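Local coordinates for protein DNA polymerase (Bacillus phage phi29, PDB 2PY5) that replicates the viral genome by protein-primed, strand-displacing and highly processive DNA synthesis, and proofreads it with a 3'-5' exonuclease, at residues G28-E33 / I172-L177; L214-D219 / S395-T400; N251-A256 / R438-T443. The protein carries 2 engineered substitutions. All blocks are in the same frame, centred on the assembly; numbering follows the deposited sequence.

Contact 1: residues G28-E33 / I172-L177; sequences GYMNIE and IIAEAL
Ile32 lies across the flank of helix 160-182 and meets it through three different carbons. Its CG1 branch sits over Ala174, 4.2 Å from the methyl CB. From there the chain runs on to CD1, which touches Leu177 CD1 at 3.8 Å, one helical turn along; the two side chains cross at a slant, methyl against methyl. The first torsion explains this reach: CG1 stands anti to the carbonyl carbon (chi1 -71°), which leaves CG2 anti to the backbone N, and the extended second torsion carries CD1 forward to Leu177. Met30 adds a looser apolar touch from the strand itself, where its sulfur SD lies 4.2 Å from Ala174 CB. The small side chain of Ala174 lets the backbones come close, with Ile32 CA and Ala174 CA 4.6 Å apart.

The one polar atom drawn into the contact across the segments is Ala174 O, which Ile32 CG2 approaches to 3.6 Å; this is van der Waals contact of a methyl with a carbonyl. The backbone bonds belong to the helix and to the sheet: Leu177 N donates to Ile173 O at 2.9 Å, and Met30 pairs with Ser10 of strand 8-15.

All four touching residues are buried. Ile172 and Ala176 point to the other side, toward helix 130-136, so that the helix is held between that helix and the sheet. Leu177 also lies near Tyr59, which interacts with the primer terminal protein, and Ser122, which binds single-stranded DNA. Helix 160-182 packs here on strand 24-31 of the mixed sheet, whose neighbouring strand is 8-15, as in the RNase H-like (DnaQ-type) 3'-5' exonuclease domain of family B polymerases.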
loop_
_atom_site.group_PDB
_atom_site.type_symbol
_atom_site.label_atom_id
_atom_site.label_comp_id
_atom_site.label_asym_id
_atom_site.label_seq_id
_atom_site.Cartn_x
_atom_site.Cartn_y
_atom_site.Cartn_z
ATOM N N GLY F 28 -10.489 24.257 -5.610
ATOM C CA GLY F 28 -9.250 25.000 -5.744
ATOM C C GLY F 28 -8.422 24.328 -6.810
ATOM O O GLY F 28 -8.435 23.095 -6.931
ATOM N N TYR F 29 -7.721 25.138 -7.598
ATOM C CA TYR F 29 -6.629 24.656 -8.456
ATOM C C TYR F 29 -5.403 25.527 -8.322
ATOM O O TYR F 29 -5.512 26.702 -8.064
ATOM C CB TYR F 29 -7.053 24.524 -9.932
ATOM C CG TYR F 29 -7.374 25.808 -10.670
ATOM C CD1 TYR F 29 -6.352 26.676 -11.103
ATOM C CD2 TYR F 29 -8.686 26.142 -10.971
ATOM C CE1 TYR F 29 -6.639 27.847 -11.794
ATOM C CE2 TYR F 29 -8.982 27.311 -11.665
ATOM C CZ TYR F 29 -7.944 28.155 -12.084
ATOM O OH TYR F 29 -8.216 29.323 -12.766
ATOM N N MET F 30 -4.227 24.919 -8.487
ATOM C CA MET F 30 -2.956 25.628 -8.368
ATOM C C MET F 30 -1.958 25.007 -9.348
ATOM O O MET F 30 -1.767 23.803 -9.351
ATOM C CB MET F 30 -2.413 25.544 -6.933
ATOM C CG MET F 30 -1.056 26.209 -6.760
ATOM S SD MET F 30 -0.475 26.319 -5.059
ATOM C CE MET F 30 -1.445 27.682 -4.446
ATOM N N ASN F 31 -1.323 25.866 -10.159
ATOM C CA ASN F 31 -0.309 25.462 -11.141
ATOM C C ASN F 31 0.904 24.922 -10.368
ATOM O O ASN F 31 1.494 25.630 -9.563
ATOM C CB ASN F 31 0.028 26.692 -11.982
ATOM C CG ASN F 31 0.944 26.410 -13.161
ATOM O OD1 ASN F 31 0.895 27.125 -14.173
ATOM N ND2 ASN F 31 1.786 25.431 -13.040
ATOM N N ILE F 32 1.220 23.654 -10.605
ATOM C CA ILE F 32 2.289 22.938 -9.895
ATOM C C ILE F 32 3.656 23.564 -10.143
ATOM O O ILE F 32 4.540 23.530 -9.270
ATOM C CB ILE F 32 2.269 21.441 -10.309
ATOM C CG1 ILE F 32 1.040 20.765 -9.710
ATOM C CG2 ILE F 32 3.533 20.686 -9.867
ATOM C CD1 ILE F 32 0.772 19.353 -10.251
ATOM N N GLU F 33 3.819 24.149 -11.324
ATOM C CA GLU F 33 5.073 24.809 -11.703
ATOM C C GLU F 33 5.148 26.249 -11.220
ATOM O O GLU F 33 6.237 26.750 -10.982
ATOM C CB GLU F 33 5.269 24.758 -13.223
ATOM C CG GLU F 33 5.313 23.343 -13.783
ATOM C CD GLU F 33 5.527 23.319 -15.286
ATOM O OE1 GLU F 33 4.633 23.793 -16.019
ATOM O OE2 GLU F 33 6.594 22.827 -15.730
ATOM N N ILE F 172 0.287 22.091 -0.775
ATOM C CA ILE F 172 1.103 20.968 -0.266
ATOM C C ILE F 172 1.345 19.957 -1.395
ATOM O O ILE F 172 2.492 19.551 -1.646
ATOM C CB ILE F 172 0.429 20.267 0.925
ATOM C CG1 ILE F 172 0.524 21.142 2.175
ATOM C CG2 ILE F 172 1.085 18.881 1.189
ATOM C CD1 ILE F 172 -0.507 20.802 3.227
ATOM N N ILE F 173 0.271 19.551 -2.068
ATOM C CA ILE F 173 0.386 18.580 -3.156
ATOM C C ILE F 173 1.156 19.183 -4.359
ATOM O O ILE F 173 1.988 18.506 -4.952
ATOM C CB ILE F 173 -0.983 18.003 -3.557
ATOM C CG1 ILE F 173 -1.576 17.170 -2.402
ATOM C CG2 ILE F 173 -0.853 17.155 -4.818
ATOM C CD1 ILE F 173 -0.687 15.993 -1.902
ATOM N N ALA F 174 0.926 20.455 -4.676
ATOM C CA ALA F 174 1.732 21.113 -5.718
ATOM C C ALA F 174 3.220 21.083 -5.399
ATOM O O ALA F 174 4.039 20.791 -6.267
ATOM C CB ALA F 174 1.280 22.562 -5.932
ATOM N N GLU F 175 3.581 21.421 -4.162
ATOM C CA GLU F 175 4.989 21.462 -3.761
ATOM C C GLU F 175 5.621 20.069 -3.813
ATOM O O GLU F 175 6.750 19.905 -4.276
ATOM C CB GLU F 175 5.136 22.070 -2.367
ATOM C CG GLU F 175 4.817 23.589 -2.332
ATOM C CD GLU F 175 4.838 24.196 -0.933
ATOM O OE1 GLU F 175 4.792 23.440 0.062
ATOM O OE2 GLU F 175 4.909 25.440 -0.830
ATOM N N ALA F 176 4.893 19.079 -3.308
ATOM C CA ALA F 176 5.410 17.711 -3.252
ATOM C C ALA F 176 5.552 17.126 -4.656
ATOM O O ALA F 176 6.572 16.516 -4.965
ATOM C CB ALA F 176 4.523 16.816 -2.378
ATOM N N LEU F 177 4.539 17.323 -5.500
ATOM C CA LEU F 177 4.618 16.814 -6.870
ATOM C C LEU F 177 5.730 17.481 -7.666
ATOM O O LEU F 177 6.427 16.814 -8.424
ATOM C CB LEU F 177 3.307 16.979 -7.609
ATOM C CG LEU F 177 2.186 16.060 -7.166
ATOM C CD1 LEU F 177 0.914 16.449 -7.876
ATOM C CD2 LEU F 177 2.544 14.597 -7.472
#

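Contact 2: residues L214-D219 / S395-T400; sequences LSLGLD and SNPDVT. With nucleotides of chain C.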
loop_
_atom_site.group_PDB
_atom_site.type_symbol
_atom_site.label_atom_id
_atom_site.label_comp_id
_atom_site.label_asym_id
_atom_site.label_seq_id
_atom_site.Cartn_x
_atom_site.Cartn_y
_atom_site.Cartn_z
ATOM N N LEU F 214 6.259 -14.204 -19.612
ATOM C CA LEU F 214 5.652 -15.511 -19.496
ATOM C C LEU F 214 4.265 -15.511 -20.132
ATOM O O LEU F 214 3.573 -14.482 -20.195
ATOM C CB LEU F 214 5.548 -15.949 -18.033
ATOM C CG LEU F 214 6.861 -16.087 -17.221
ATOM C CD1 LEU F 214 6.543 -16.977 -16.009
ATOM C CD2 LEU F 214 8.030 -16.614 -18.017
ATOM N N SER F 215 3.859 -16.677 -20.613
ATOM C CA SER F 215 2.516 -16.829 -21.114
ATOM C C SER F 215 1.520 -16.547 -19.987
ATOM O O SER F 215 1.839 -16.649 -18.793
ATOM C CB SER F 215 2.299 -18.234 -21.645
ATOM O OG SER F 215 2.228 -19.157 -20.578
ATOM N N LEU F 216 0.301 -16.198 -20.359
ATOM C CA LEU F 216 -0.718 -15.955 -19.366
ATOM C C LEU F 216 -0.987 -17.201 -18.504
ATOM O O LEU F 216 -1.211 -17.076 -17.301
ATOM C CB LEU F 216 -2.005 -15.462 -20.023
ATOM C CG LEU F 216 -1.865 -14.081 -20.686
ATOM C CD1 LEU F 216 -3.136 -13.726 -21.482
ATOM C CD2 LEU F 216 -1.545 -12.991 -19.669
ATOM N N GLY F 217 -0.951 -18.383 -19.115
ATOM C CA GLY F 217 -1.191 -19.626 -18.357
ATOM C C GLY F 217 -0.101 -19.893 -17.331
ATOM O O GLY F 217 -0.378 -20.302 -16.193
ATOM N N LEU F 218 1.146 -19.662 -17.723
ATOM C CA LEU F 218 2.246 -19.869 -16.793
ATOM C C LEU F 218 2.224 -18.818 -15.713
ATOM O O LEU F 218 2.488 -19.121 -14.546
ATOM C CB LEU F 218 3.601 -19.870 -17.503
ATOM C CG LEU F 218 3.901 -21.118 -18.343
ATOM C CD1 LEU F 218 5.323 -21.026 -18.877
ATOM C CD2 LEU F 218 3.698 -22.418 -17.546
ATOM N N ASP F 219 1.942 -17.563 -16.085
ATOM C CA ASP F 219 1.864 -16.499 -15.096
ATOM C C ASP F 219 0.811 -16.816 -14.032
ATOM O O ASP F 219 1.024 -16.561 -12.865
ATOM C CB ASP F 219 1.547 -15.152 -15.749
ATOM C CG ASP F 219 1.731 -14.011 -14.792
ATOM O OD1 ASP F 219 0.711 -13.485 -14.298
ATOM O OD2 ASP F 219 2.915 -13.685 -14.485
ATOM N N SER F 395 2.636 -7.680 -11.008
ATOM C CA SER F 395 1.514 -6.998 -11.635
ATOM C C SER F 395 0.647 -7.995 -12.388
ATOM O O SER F 395 1.162 -8.819 -13.152
ATOM C CB SER F 395 2.035 -5.960 -12.629
ATOM O OG SER F 395 2.735 -4.909 -11.993
ATOM N N ASN F 396 -0.670 -7.918 -12.204
ATOM C CA ASN F 396 -1.565 -8.868 -12.789
ATOM C C ASN F 396 -1.806 -8.496 -14.248
ATOM O O ASN F 396 -2.239 -7.369 -14.537
ATOM C CB ASN F 396 -2.903 -8.868 -12.008
ATOM C CG ASN F 396 -3.736 -10.123 -12.221
ATOM O OD1 ASN F 396 -4.241 -10.735 -11.260
ATOM N ND2 ASN F 396 -3.897 -10.512 -13.444
ATOM N N PRO F 397 -1.547 -9.425 -15.178
ATOM C CA PRO F 397 -1.734 -9.129 -16.600
ATOM C C PRO F 397 -3.204 -8.909 -16.980
ATOM O O PRO F 397 -3.468 -8.347 -18.027
ATOM C CB PRO F 397 -1.149 -10.357 -17.294
ATOM C CG PRO F 397 -1.288 -11.451 -16.278
ATOM C CD PRO F 397 -1.052 -10.805 -14.968
ATOM N N ASP F 398 -4.148 -9.372 -16.158
ATOM C CA ASP F 398 -5.582 -9.059 -16.349
ATOM C C ASP F 398 -5.872 -7.635 -15.888
ATOM O O ASP F 398 -5.919 -7.361 -14.680
ATOM C CB ASP F 398 -6.446 -10.055 -15.588
ATOM C CG ASP F 398 -7.917 -9.864 -15.833
ATOM O OD1 ASP F 398 -8.724 -10.608 -15.208
ATOM O OD2 ASP F 398 -8.278 -8.975 -16.622
ATOM N N VAL F 399 -6.048 -6.733 -16.852
ATOM C CA VAL F 399 -6.287 -5.330 -16.561
ATOM C C VAL F 399 -7.706 -4.905 -16.898
ATOM O O VAL F 399 -7.983 -3.723 -17.059
ATOM C CB VAL F 399 -5.251 -4.395 -17.232
ATOM C CG1 VAL F 399 -3.896 -4.575 -16.538
ATOM C CG2 VAL F 399 -5.128 -4.632 -18.729
ATOM N N THR F 400 -8.603 -5.887 -16.970
ATOM C CA THR F 400 -10.037 -5.631 -17.117
ATOM C C THR F 400 -10.461 -4.656 -16.028
ATOM O O THR F 400 -10.156 -4.866 -14.854
ATOM C CB THR F 400 -10.831 -6.950 -17.009
ATOM O OG1 THR F 400 -10.317 -7.878 -17.962
ATOM C CG2 THR F 400 -12.347 -6.734 -17.251
ATOM P P DT C 5 -1.860 -5.212 -9.610
ATOM O OP1 DT C 5 -2.136 -6.027 -10.798
ATOM O OP2 DT C 5 -2.772 -4.058 -9.306
ATOM O "O5'" DT C 5 -1.774 -6.119 -8.320
ATOM C "C5'" DT C 5 -0.874 -7.223 -8.342
ATOM C "C4'" DT C 5 -0.810 -7.808 -6.955
ATOM O "O4'" DT C 5 -0.369 -6.804 -6.015
ATOM C "C3'" DT C 5 -2.162 -8.287 -6.449
ATOM O "O3'" DT C 5 -2.163 -9.681 -6.561
ATOM C "C2'" DT C 5 -2.260 -7.843 -4.995
ATOM C "C1'" DT C 5 -1.143 -6.822 -4.829
ATOM N N1 DT C 5 -1.603 -5.409 -4.550
ATOM C C2 DT C 5 -1.648 -4.985 -3.241
ATOM O O2 DT C 5 -1.350 -5.711 -2.307
ATOM N N3 DT C 5 -2.054 -3.683 -3.076
ATOM C C4 DT C 5 -2.410 -2.773 -4.061
ATOM O O4 DT C 5 -2.760 -1.622 -3.808
ATOM C C5 DT C 5 -2.340 -3.268 -5.407
ATOM C C7 DT C 5 -2.703 -2.375 -6.564
ATOM C C6 DT C 5 -1.947 -4.542 -5.583
ATOM P P DC C 4 0.867 0.856 -10.764
ATOM O OP1 DC C 4 0.645 1.228 -9.351
ATOM O OP2 DC C 4 1.982 1.458 -11.555
ATOM O "O5'" DC C 4 1.031 -0.713 -10.946
ATOM C "C5'" DC C 4 0.163 -1.572 -10.247
ATOM C "C4'" DC C 4 0.977 -2.697 -9.633
ATOM O "O4'" DC C 4 1.908 -2.177 -8.645
ATOM C "C3'" DC C 4 0.121 -3.689 -8.867
ATOM O "O3'" DC C 4 -0.390 -4.635 -9.768
ATOM C "C2'" DC C 4 1.116 -4.288 -7.902
ATOM C "C1'" DC C 4 1.959 -3.076 -7.553
ATOM N N1 DC C 4 1.502 -2.411 -6.305
ATOM C C2 DC C 4 1.723 -3.078 -5.086
ATOM O O2 DC C 4 2.262 -4.201 -5.078
ATOM N N3 DC C 4 1.328 -2.493 -3.931
ATOM C C4 DC C 4 0.752 -1.294 -3.961
ATOM N N4 DC C 4 0.391 -0.762 -2.783
ATOM C C5 DC C 4 0.525 -0.595 -5.182
ATOM C C6 DC C 4 0.906 -1.178 -6.324
ATOM P P DT C 6 -3.230 -10.437 -7.474
ATOM O OP1 DT C 6 -2.685 -11.797 -7.622
ATOM O OP2 DT C 6 -3.624 -9.605 -8.646
ATOM O "O5'" DT C 6 -4.519 -10.491 -6.520
ATOM C "C5'" DT C 6 -4.555 -11.326 -5.378
ATOM C "C4'" DT C 6 -5.934 -11.230 -4.760
ATOM O "O4'" DT C 6 -6.045 -9.917 -4.155
ATOM C "C3'" DT C 6 -7.099 -11.363 -5.749
ATOM O "O3'" DT C 6 -8.167 -12.167 -5.219
ATOM C "C2'" DT C 6 -7.535 -9.920 -5.978
ATOM C "C1'" DT C 6 -7.209 -9.274 -4.634
ATOM N N1 DT C 6 -6.963 -7.779 -4.661
ATOM C C2 DT C 6 -7.568 -6.996 -3.694
ATOM O O2 DT C 6 -8.293 -7.457 -2.823
ATOM N N3 DT C 6 -7.289 -5.649 -3.789
ATOM C C4 DT C 6 -6.492 -5.014 -4.728
ATOM O O4 DT C 6 -6.316 -3.798 -4.717
ATOM C C5 DT C 6 -5.886 -5.890 -5.709
ATOM C C7 DT C 6 -5.001 -5.333 -6.786
ATOM C C6 DT C 6 -6.146 -7.207 -5.630
#
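Leu216 lays its CD2 methyl along the ring of Pro397, 3.6 Å from CB and slightly farther from CG, the two side chains sliding past each other in opposite directions. Asp219, one turn on in the helix, comes at the same ring from another part of its rim: OD1 is 3.3 Å from Pro397 CD, a carboxylate oxygen against a ring methylene. With CG anti to the backbone N (chi1 -169°), the carboxylate is carried toward the proline. It is also held from outside, OD1 by a salt bridge to Arg223 and OD2 by a hydrogen bond to Thr427.

Beside the proline the loop holds the DNA by a backbone bond. Asn396 N donates to OP1 of DT5 of chain C, 2.8 Å away and nearly straight at 164°, a bond that does not depend on the base. Farther along, Asp398 OD2 forms an Asx turn by accepting from Thr400 N at 3.1 Å, on its anti side and 35° out of the carboxylate plane. Its syn lone pair takes Thr400 OG1 at 2.7 Å. Two bonds to one oxygen, with a salt bridge from OD1 to Arg96, fix the carboxylate's rotation.

The helix is started by Ser215, whose OG caps Leu218 N. Helix 216-223 belongs to residues 192-229, involved in DNA binding and in coordinating synthesis with degradation; the contact joins it to the DNA-contacting loop at the start of TPR2, in the polymerisation region. Leu218 rests on strand 267-272. Residues 395-400 follow helix 390-393, leading to strand 402-406; Pro397 and Val399 pair through their backbones with Lys422 and Glu420.

Contact 3: residues N251-A256 / R438-T443; sequences NSLYPA and RYTTIT. With EDO (1,2-ethanediol), chain X.
The Tyr254 ring carries Leu253 CD2 on one face, 3.9 Å above the plane and displaced toward the rim, and stacks with Tyr390. Tyr254 binds 5-methyl-UTP and is probably involved in nucleotide selection. Within the other helix, Thr443 CG2 lies over the centre of the Tyr439 ring, 3.6 Å above it, a CH-pi type approach, while Trp436 meets that ring edge-to-face.

Between the helices Leu253 does the touching: its CD1 reaches both Thr440 CB and Thr441 OG1 at 4.3 Å, a light van der Waals contact. CG stands anti to the backbone N (chi1 179°), which sends the branch toward the threonines. Their hydroxyls are engaged elsewhere, Thr440 OG1 with Trp436 O and Arg261, and Thr441 OG1 with Thr457 O in the YCDTD motif. Tyr439 O accepts from Thr443 N at 3.0 Å and Thr443 OG1 at 2.7 Å, from opposite faces. Thr443 O accepts from a bound 1,2-ethanediol.

Leu253 also neighbours Asp458 and Val250, which bind the catalytic magnesium; this places the contact beside the polymerisation site. Residues 252-255 are the SLYP of family B motif A. Helix 253-260 follows strand 241-250 and leans on helix 427-447, flanked by strand 483-489 and helix 330-339.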
loop_
_atom_site.group_PDB
_atom_site.type_symbol
_atom_site.label_atom_id
_atom_site.label_comp_id
_atom_site.label_asym_id
_atom_site.label_seq_id
_atom_site.Cartn_x
_atom_site.Cartn_y
_atom_site.Cartn_z
ATOM N N ASN F 251 15.612 -4.079 9.401
ATOM C CA ASN F 251 15.985 -2.873 8.672
ATOM C C ASN F 251 15.762 -3.098 7.183
ATOM O O ASN F 251 16.517 -3.850 6.541
ATOM C CB ASN F 251 17.443 -2.507 8.958
ATOM C CG ASN F 251 17.695 -2.202 10.424
ATOM O OD1 ASN F 251 16.944 -1.434 11.045
ATOM N ND2 ASN F 251 18.746 -2.785 10.982
ATOM N N SER F 252 14.698 -2.486 6.667
ATOM C CA SER F 252 14.316 -2.542 5.254
ATOM C C SER F 252 14.140 -3.976 4.734
ATOM O O SER F 252 14.853 -4.418 3.838
ATOM C CB SER F 252 15.291 -1.744 4.408
ATOM O OG SER F 252 15.250 -0.365 4.787
ATOM N N LEU F 253 13.139 -4.665 5.281
ATOM C CA LEU F 253 12.885 -6.075 4.972
ATOM C C LEU F 253 12.972 -6.433 3.475
ATOM O O LEU F 253 13.722 -7.328 3.094
ATOM C CB LEU F 253 11.503 -6.473 5.513
ATOM C CG LEU F 253 11.041 -7.922 5.256
ATOM C CD1 LEU F 253 11.733 -8.853 6.178
ATOM C CD2 LEU F 253 9.526 -8.002 5.399
ATOM N N TYR F 254 12.185 -5.763 2.650
ATOM C CA TYR F 254 12.063 -6.189 1.255
ATOM C C TYR F 254 13.301 -5.838 0.457
ATOM O O TYR F 254 13.874 -6.733 -0.185
ATOM C CB TYR F 254 10.776 -5.655 0.633
ATOM C CG TYR F 254 9.542 -6.381 1.155
ATOM C CD1 TYR F 254 8.599 -5.731 1.928
ATOM C CD2 TYR F 254 9.327 -7.725 0.878
ATOM C CE1 TYR F 254 7.470 -6.417 2.412
ATOM C CE2 TYR F 254 8.219 -8.389 1.341
ATOM C CZ TYR F 254 7.305 -7.747 2.098
ATOM O OH TYR F 254 6.167 -8.425 2.560
ATOM N N PRO F 255 13.793 -4.580 0.544
ATOM C CA PRO F 255 15.089 -4.334 -0.082
ATOM C C PRO F 255 16.202 -5.281 0.389
ATOM O O PRO F 255 17.082 -5.656 -0.412
ATOM C CB PRO F 255 15.393 -2.881 0.307
ATOM C CG PRO F 255 14.066 -2.254 0.410
ATOM C CD PRO F 255 13.233 -3.335 1.101
ATOM N N ALA F 256 16.201 -5.661 1.671
ATOM C CA ALA F 256 17.202 -6.593 2.177
ATOM C C ALA F 256 17.116 -7.945 1.460
ATOM O O ALA F 256 18.144 -8.519 1.114
ATOM C CB ALA F 256 17.071 -6.785 3.682
ATOM N N ARG F 438 9.035 -13.539 4.353
ATOM C CA ARG F 438 8.337 -14.363 5.342
ATOM C C ARG F 438 9.308 -15.277 6.074
ATOM O O ARG F 438 9.249 -15.422 7.298
ATOM C CB ARG F 438 7.226 -15.209 4.700
ATOM C CG ARG F 438 6.059 -14.432 4.255
ATOM C CD ARG F 438 4.893 -15.346 3.844
ATOM N NE ARG F 438 5.187 -16.105 2.640
ATOM C CZ ARG F 438 5.159 -15.621 1.402
ATOM N NH1 ARG F 438 4.825 -14.358 1.168
ATOM N NH2 ARG F 438 5.430 -16.401 0.377
ATOM N N TYR F 439 10.209 -15.901 5.314
ATOM C CA TYR F 439 11.214 -16.789 5.876
ATOM C C TYR F 439 12.033 -16.059 6.943
ATOM O O TYR F 439 12.304 -16.594 8.019
ATOM C CB TYR F 439 12.128 -17.304 4.752
ATOM C CG TYR F 439 13.268 -18.155 5.215
ATOM C CD1 TYR F 439 13.119 -19.516 5.361
ATOM C CD2 TYR F 439 14.507 -17.588 5.525
ATOM C CE1 TYR F 439 14.155 -20.298 5.802
ATOM C CE2 TYR F 439 15.554 -18.367 5.964
ATOM C CZ TYR F 439 15.372 -19.724 6.102
ATOM O OH TYR F 439 16.407 -20.541 6.541
ATOM N N THR F 440 12.452 -14.838 6.623
ATOM C CA THR F 440 13.245 -14.056 7.551
ATOM C C THR F 440 12.545 -13.889 8.891
ATOM O O THR F 440 13.148 -14.089 9.960
ATOM C CB THR F 440 13.553 -12.693 6.977
ATOM O OG1 THR F 440 14.295 -12.857 5.749
ATOM C CG2 THR F 440 14.352 -11.857 7.968
ATOM N N THR F 441 11.268 -13.510 8.831
ATOM C CA THR F 441 10.504 -13.234 10.044
ATOM C C THR F 441 10.095 -14.508 10.799
ATOM O O THR F 441 10.275 -14.603 12.009
ATOM C CB THR F 441 9.305 -12.376 9.668
ATOM O OG1 THR F 441 9.815 -11.105 9.236
ATOM C CG2 THR F 441 8.304 -12.226 10.844
ATOM N N ILE F 442 9.593 -15.498 10.074
ATOM C CA ILE F 442 9.171 -16.759 10.681
ATOM C C ILE F 442 10.337 -17.463 11.367
ATOM O O ILE F 442 10.184 -17.991 12.483
ATOM C CB ILE F 442 8.507 -17.683 9.647
ATOM C CG1 ILE F 442 7.217 -17.047 9.147
ATOM C CG2 ILE F 442 8.268 -19.070 10.242
ATOM C CD1 ILE F 442 6.643 -17.692 7.892
ATOM N N THR F 443 11.511 -17.482 10.733
ATOM C CA THR F 443 12.643 -18.201 11.324
ATOM C C THR F 443 13.146 -17.530 12.617
ATOM O O THR F 443 13.491 -18.226 13.572
ATOM C CB THR F 443 13.793 -18.421 10.318
ATOM O OG1 THR F 443 14.272 -17.176 9.829
ATOM C CG2 THR F 443 13.332 -19.282 9.155
HETATM C C1 EDO X . 13.660 -22.649 12.403
HETATM O O1 EDO X . 13.618 -23.913 13.077
HETATM C C2 EDO X . 14.930 -21.889 12.776
HETATM O O2 EDO X . 14.646 -20.662 13.478
#

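How the contacts relate
All three contacts are largely buried, but only contact 1 has no exposed or partly exposed residue among those that touch. It belongs to the exonuclease domain, whereas contact 3 lies in the polymerisation domain on the opposite side of the chain's centre, about 37 Å away between centres. Contact 2 joins residues 192-229, which help coordinate synthesis with degradation, to a loop of the polymerisation region, and its Leu216 is exposed. The chemistry follows: strand-to-helix apolar packing in contact 1, a proline ring touched by a methyl and a carboxylate beside DNA phosphates in contact 2, and sparse helix-to-helix touching in contact 3. Helix 427-447 serves both later contacts, giving Thr427 to Asp219 and the threonines to Leu253.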